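Local coordinates for Lmo0325 protein (Listeria monocytogenes EGD-e, PDB 4RYK), which probably binds DNA as a transcriptional regulator of the Rgg type, pairing an N-terminal helix-turn-helix domain with a helical C-terminal domain, at the interface of chains A and B. Residues are numbered along the deposited sequence; one frame, centred on the assembly and turned at random. Chains: chain A/B, Lmo0325 protein.

Contact 1 and contact 2 lie about 17 Å apart, measured between the centres of their C-alpha atoms, in one two-fold symmetric interface, and each recurs with the chains exchanged. Both use helix 64-71: contact 1 takes it from chain A and contact 2 from chain B. In contact 1 it meets the start of helix 161-170 and the end of helix 176-193; in contact 2, the start of helix 197-216 and the residues before it. Each N-terminal domain thus leans on its partner's helical domain, suggesting a domain-swapped dimer that holds the two presumed DNA-binding domains relative to each other, if the deposited pair is the biological one.

Contact 1: the interface of chains A and B. Residues chain A 21, 61-62, 66, 70; chain B 160-161, 193.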
loop_
_atom_site.group_PDB
_atom_site.type_symbol
_atom_site.label_atom_id
_atom_site.label_comp_id
_atom_site.label_asym_id
_atom_site.label_seq_id
_atom_site.Cartn_x
_atom_site.Cartn_y
_atom_site.Cartn_z
ATOM N N LYS A 21 -16.353 -18.051 8.230
ATOM C CA LYS A 21 -15.696 -17.937 9.545
ATOM C C LYS A 21 -16.407 -18.680 10.662
ATOM O O LYS A 21 -15.922 -18.699 11.804
ATOM C CB LYS A 21 -15.538 -16.449 9.921
ATOM C CG LYS A 21 -14.583 -15.709 8.973
ATOM C CD LYS A 21 -14.262 -14.339 9.514
ATOM C CE LYS A 21 -13.493 -13.457 8.544
ATOM N NZ LYS A 21 -12.330 -14.143 7.929
HETATM N N MSE A 61 -14.244 -8.958 11.237
HETATM C CA MSE A 61 -12.800 -8.717 11.147
HETATM C C MSE A 61 -12.286 -8.559 9.732
HETATM O O MSE A 61 -11.258 -9.150 9.333
HETATM C CB MSE A 61 -12.079 -9.873 11.813
HETATM C CG MSE A 61 -12.005 -9.590 13.298
HETATM SE SE MSE A 61 -13.335 -10.795 14.025
HETATM C CE MSE A 61 -12.089 -12.365 13.962
ATOM N N VAL A 62 -12.996 -7.776 8.949
ATOM C CA VAL A 62 -12.549 -7.465 7.616
ATOM C C VAL A 62 -12.534 -5.947 7.458
ATOM O O VAL A 62 -13.577 -5.363 7.507
ATOM C CB VAL A 62 -13.492 -8.075 6.567
ATOM C CG1 VAL A 62 -13.075 -7.630 5.191
ATOM C CG2 VAL A 62 -13.453 -9.602 6.632
ATOM N N GLU A 66 -10.285 -4.114 2.442
ATOM C CA GLU A 66 -10.139 -5.554 2.084
ATOM C C GLU A 66 -11.485 -6.021 1.594
ATOM O O GLU A 66 -11.591 -6.780 0.614
ATOM C CB GLU A 66 -9.683 -6.385 3.292
ATOM C CG GLU A 66 -9.487 -7.854 2.932
ATOM C CD GLU A 66 -9.172 -8.762 4.101
ATOM O OE1 GLU A 66 -8.987 -8.306 5.259
ATOM O OE2 GLU A 66 -9.076 -9.966 3.813
ATOM N N ILE A 70 -12.190 -7.780 -2.098
ATOM C CA ILE A 70 -12.948 -9.032 -2.291
ATOM C C ILE A 70 -14.167 -8.775 -3.157
ATOM O O ILE A 70 -14.407 -9.469 -4.124
ATOM C CB ILE A 70 -13.400 -9.620 -0.953
ATOM C CG1 ILE A 70 -12.187 -9.935 -0.106
ATOM C CG2 ILE A 70 -14.208 -10.930 -1.200
ATOM C CD1 ILE A 70 -12.482 -10.249 1.355
ATOM N N THR B 160 -9.551 -14.847 5.118
ATOM C CA THR B 160 -9.276 -13.464 4.818
ATOM C C THR B 160 -7.973 -13.105 5.519
ATOM O O THR B 160 -7.314 -13.974 6.094
ATOM C CB THR B 160 -10.421 -12.565 5.300
ATOM O OG1 THR B 160 -10.447 -12.575 6.718
ATOM C CG2 THR B 160 -11.763 -13.090 4.765
ATOM N N LEU B 161 -7.546 -11.841 5.452
ATOM C CA LEU B 161 -6.240 -11.517 6.019
ATOM C C LEU B 161 -6.192 -11.661 7.530
ATOM O O LEU B 161 -5.123 -11.875 8.098
ATOM C CB LEU B 161 -5.789 -10.136 5.600
ATOM C CG LEU B 161 -5.606 -10.029 4.099
ATOM C CD1 LEU B 161 -5.180 -8.617 3.733
ATOM C CD2 LEU B 161 -4.602 -11.007 3.529
ATOM N N TYR B 193 -4.747 -12.654 -3.015
ATOM C CA TYR B 193 -4.301 -11.449 -2.359
ATOM C C TYR B 193 -2.926 -10.943 -2.807
ATOM O O TYR B 193 -2.511 -9.878 -2.384
ATOM C CB TYR B 193 -4.294 -11.616 -0.838
ATOM C CG TYR B 193 -5.632 -11.603 -0.164
ATOM C CD1 TYR B 193 -6.343 -10.434 -0.028
ATOM C CD2 TYR B 193 -6.190 -12.771 0.388
ATOM C CE1 TYR B 193 -7.577 -10.397 0.607
ATOM C CE2 TYR B 193 -7.442 -12.745 1.038
ATOM C CZ TYR B 193 -8.120 -11.560 1.142
ATOM O OH TYR B 193 -9.341 -11.459 1.770
HETATM O O HOH W 1 -9.522 -9.797 7.446
#
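The carboxylate oxygen OE2 of A:Glu66 is gripped by two donors of chain B, where the helix-turn-helix region of one subunit meets the helical Rgg-type domain of the other. The phenol OH of B:Tyr193 donates over 2.5 Å to the anti lone pair of A:Glu66 OE2, which points away from the other oxygen. On the syn side, 18° out of the carboxylate plane, the backbone N of B:Leu161 lies 2.9 Å from A:Glu66 OE2, and its N-H points nearly straight at it. Because B:Leu161 opens helix 161-170, the acid caps that helix's first turn, and the helix end would probably favour a negative charge here. Glutamate has the length to do this: CG stands anti to the backbone N (chi1 -178°) and the chain runs extended, carrying the carboxylate away from helix 64-71.

The plane of the phenol ring stands 72° from that of the carboxylate; its hydroxyl meets the acid, and CD2 of B:Leu161 lies over the centre of one ring face. CD1 of A:Ile70 packs 3.4 Å from the OH of B:Tyr193, an apolar wall beside the bond.

The other oxygen, OE1 of A:Glu66, holds a water at 2.7 Å. This water also bonds the backbone O of A:Met61, a selenomethionine, and OG1 of B:Thr160, tying loop and helix of chain A to chain B. A:Lys21 brings its ammonium NZ across to B:Thr160 OG1, a hydrogen bond of 2.7 Å. Lysine suits this reach: its chain stays extended until a bend at its last torsion swings NZ towards the threonine hydroxyl.

Contact 2: the interface of chains A and B. Residues chain A 195-198; chain B 65, 69, 77, 198.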
loop_
_atom_site.group_PDB
_atom_site.type_symbol
_atom_site.label_atom_id
_atom_site.label_comp_id
_atom_site.label_asym_id
_atom_site.label_seq_id
_atom_site.Cartn_x
_atom_site.Cartn_y
_atom_site.Cartn_z
ATOM N N TYR A 195 2.339 9.747 5.458
ATOM C CA TYR A 195 2.053 8.579 6.275
ATOM C C TYR A 195 0.943 7.674 5.679
ATOM O O TYR A 195 0.485 6.729 6.313
ATOM C CB TYR A 195 1.755 9.001 7.731
ATOM C CG TYR A 195 2.862 9.863 8.354
ATOM C CD1 TYR A 195 2.838 11.249 8.205
ATOM C CD2 TYR A 195 3.947 9.291 9.039
ATOM C CE1 TYR A 195 3.837 12.060 8.744
ATOM C CE2 TYR A 195 4.942 10.094 9.597
ATOM C CZ TYR A 195 4.877 11.479 9.433
ATOM O OH TYR A 195 5.837 12.328 9.926
ATOM N N TYR A 196 0.477 7.984 4.479
ATOM C CA TYR A 196 -0.526 7.170 3.828
ATOM C C TYR A 196 0.247 6.223 2.874
ATOM O O TYR A 196 1.013 6.651 2.012
ATOM C CB TYR A 196 -1.524 8.059 3.096
ATOM C CG TYR A 196 -2.672 7.380 2.368
ATOM C CD1 TYR A 196 -3.360 6.300 2.920
ATOM C CD2 TYR A 196 -3.127 7.886 1.165
ATOM C CE1 TYR A 196 -4.404 5.701 2.237
ATOM C CE2 TYR A 196 -4.157 7.296 0.481
ATOM C CZ TYR A 196 -4.800 6.214 1.020
ATOM O OH TYR A 196 -5.832 5.666 0.297
ATOM N N ASP A 197 0.112 4.928 3.078
ATOM C CA ASP A 197 0.860 3.977 2.252
ATOM C C ASP A 197 0.723 4.291 0.775
ATOM O O ASP A 197 1.727 4.438 0.089
ATOM C CB ASP A 197 0.536 2.498 2.590
ATOM C CG ASP A 197 -0.916 2.119 2.399
ATOM O OD1 ASP A 197 -1.808 2.912 2.053
ATOM O OD2 ASP A 197 -1.179 0.943 2.637
ATOM N N ARG A 198 -0.491 4.515 0.302
ATOM C CA ARG A 198 -0.685 4.779 -1.132
ATOM C C ARG A 198 -0.202 6.166 -1.546
ATOM O O ARG A 198 0.327 6.339 -2.636
ATOM C CB ARG A 198 -2.157 4.574 -1.521
ATOM C CG ARG A 198 -2.464 3.076 -1.578
ATOM C CD ARG A 198 -3.930 2.755 -1.623
ATOM N NE ARG A 198 -4.090 1.333 -1.402
ATOM C CZ ARG A 198 -5.216 0.730 -1.060
ATOM N NH1 ARG A 198 -6.335 1.412 -0.968
ATOM N NH2 ARG A 198 -5.225 -0.576 -0.816
ATOM N N ASP B 65 -10.896 4.759 0.176
ATOM C CA ASP B 65 -9.870 4.583 1.180
ATOM C C ASP B 65 -9.206 5.938 1.523
ATOM O O ASP B 65 -8.773 6.135 2.649
ATOM C CB ASP B 65 -8.791 3.646 0.646
ATOM C CG ASP B 65 -7.789 3.235 1.717
ATOM O OD1 ASP B 65 -8.212 2.449 2.612
ATOM O OD2 ASP B 65 -6.591 3.646 1.656
ATOM N N PHE B 69 -8.910 7.864 5.098
ATOM C CA PHE B 69 -7.677 8.381 5.612
ATOM C C PHE B 69 -7.857 9.820 6.093
ATOM O O PHE B 69 -7.405 10.152 7.150
ATOM C CB PHE B 69 -6.576 8.284 4.560
ATOM C CG PHE B 69 -5.243 8.802 5.045
ATOM C CD1 PHE B 69 -4.495 8.071 5.966
ATOM C CD2 PHE B 69 -4.779 10.050 4.636
ATOM C CE1 PHE B 69 -3.293 8.558 6.437
ATOM C CE2 PHE B 69 -3.584 10.537 5.112
ATOM C CZ PHE B 69 -2.841 9.788 5.986
ATOM N N THR B 77 -5.250 3.875 8.118
ATOM C CA THR B 77 -6.002 3.288 7.011
ATOM C C THR B 77 -6.892 2.107 7.490
ATOM O O THR B 77 -7.484 1.426 6.662
ATOM C CB THR B 77 -5.079 2.827 5.843
ATOM O OG1 THR B 77 -4.261 1.703 6.251
ATOM C CG2 THR B 77 -4.201 3.985 5.358
ATOM N N ARG B 198 -1.751 -4.201 0.042
ATOM C CA ARG B 198 -1.577 -4.463 1.480
ATOM C C ARG B 198 -1.384 -5.944 1.790
ATOM O O ARG B 198 -0.624 -6.298 2.681
ATOM C CB ARG B 198 -2.757 -3.887 2.276
ATOM C CG ARG B 198 -2.620 -2.365 2.359
ATOM C CD ARG B 198 -3.865 -1.664 2.821
ATOM N NE ARG B 198 -3.695 -0.243 2.599
ATOM C CZ ARG B 198 -4.667 0.653 2.579
ATOM N NH1 ARG B 198 -5.903 0.300 2.849
ATOM N NH2 ARG B 198 -4.397 1.922 2.295
#
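The guanidinium of B:Arg198 grips A:Asp197 side-on, the two flat groups nearly coplanar (19°). Its NE donates to A:Asp197 OD2 over 2.8 Å, while NH2 donates to OD1, each oxygen offering its syn lone pair. Arginine suits the place because its end-on edge serves a second acid: NH1 and NH2 bond B:Asp65 of its own chain, NH2 reaching OD2 at 2.9 Å. That acid is shared, since the phenol OH of A:Tyr196 donates to the anti lone pair of B:Asp65 OD2 at 2.5 Å. With CG between the backbone N and the carbonyl carbon (chi1 60°), A:Asp197 turns back over its own helix start, where OD1 also takes a bent bond from the backbone N-H of A:Arg198.

Stacking forms a second set. The guanidinium groups of A:Arg198 and B:Arg198 lie face to face, planes 2° apart and CZ to CZ 3.7 Å, their like charges probably offset by the surrounding acids; A:Arg198 NH1 forms a looser salt bridge with B:Asp65 OD2 (3.5 Å). Tyrosine lets A:Tyr196 stack its ring on B:Phe69, centroids 4.6 Å apart, while its hydroxyl reaches the acid; its CB lies over the phenylalanine face.

Apolar packing adds CG2 of poorly ordered B:Thr77, at the tyrosine ring's edge.

In the fold, A:Tyr196 ends the link from helix 176-193, and A:Asp197 and A:Arg198 open helix 197-216, which docks on helix 64-71 of chain B near the two-fold axis, where the paired arginines meet.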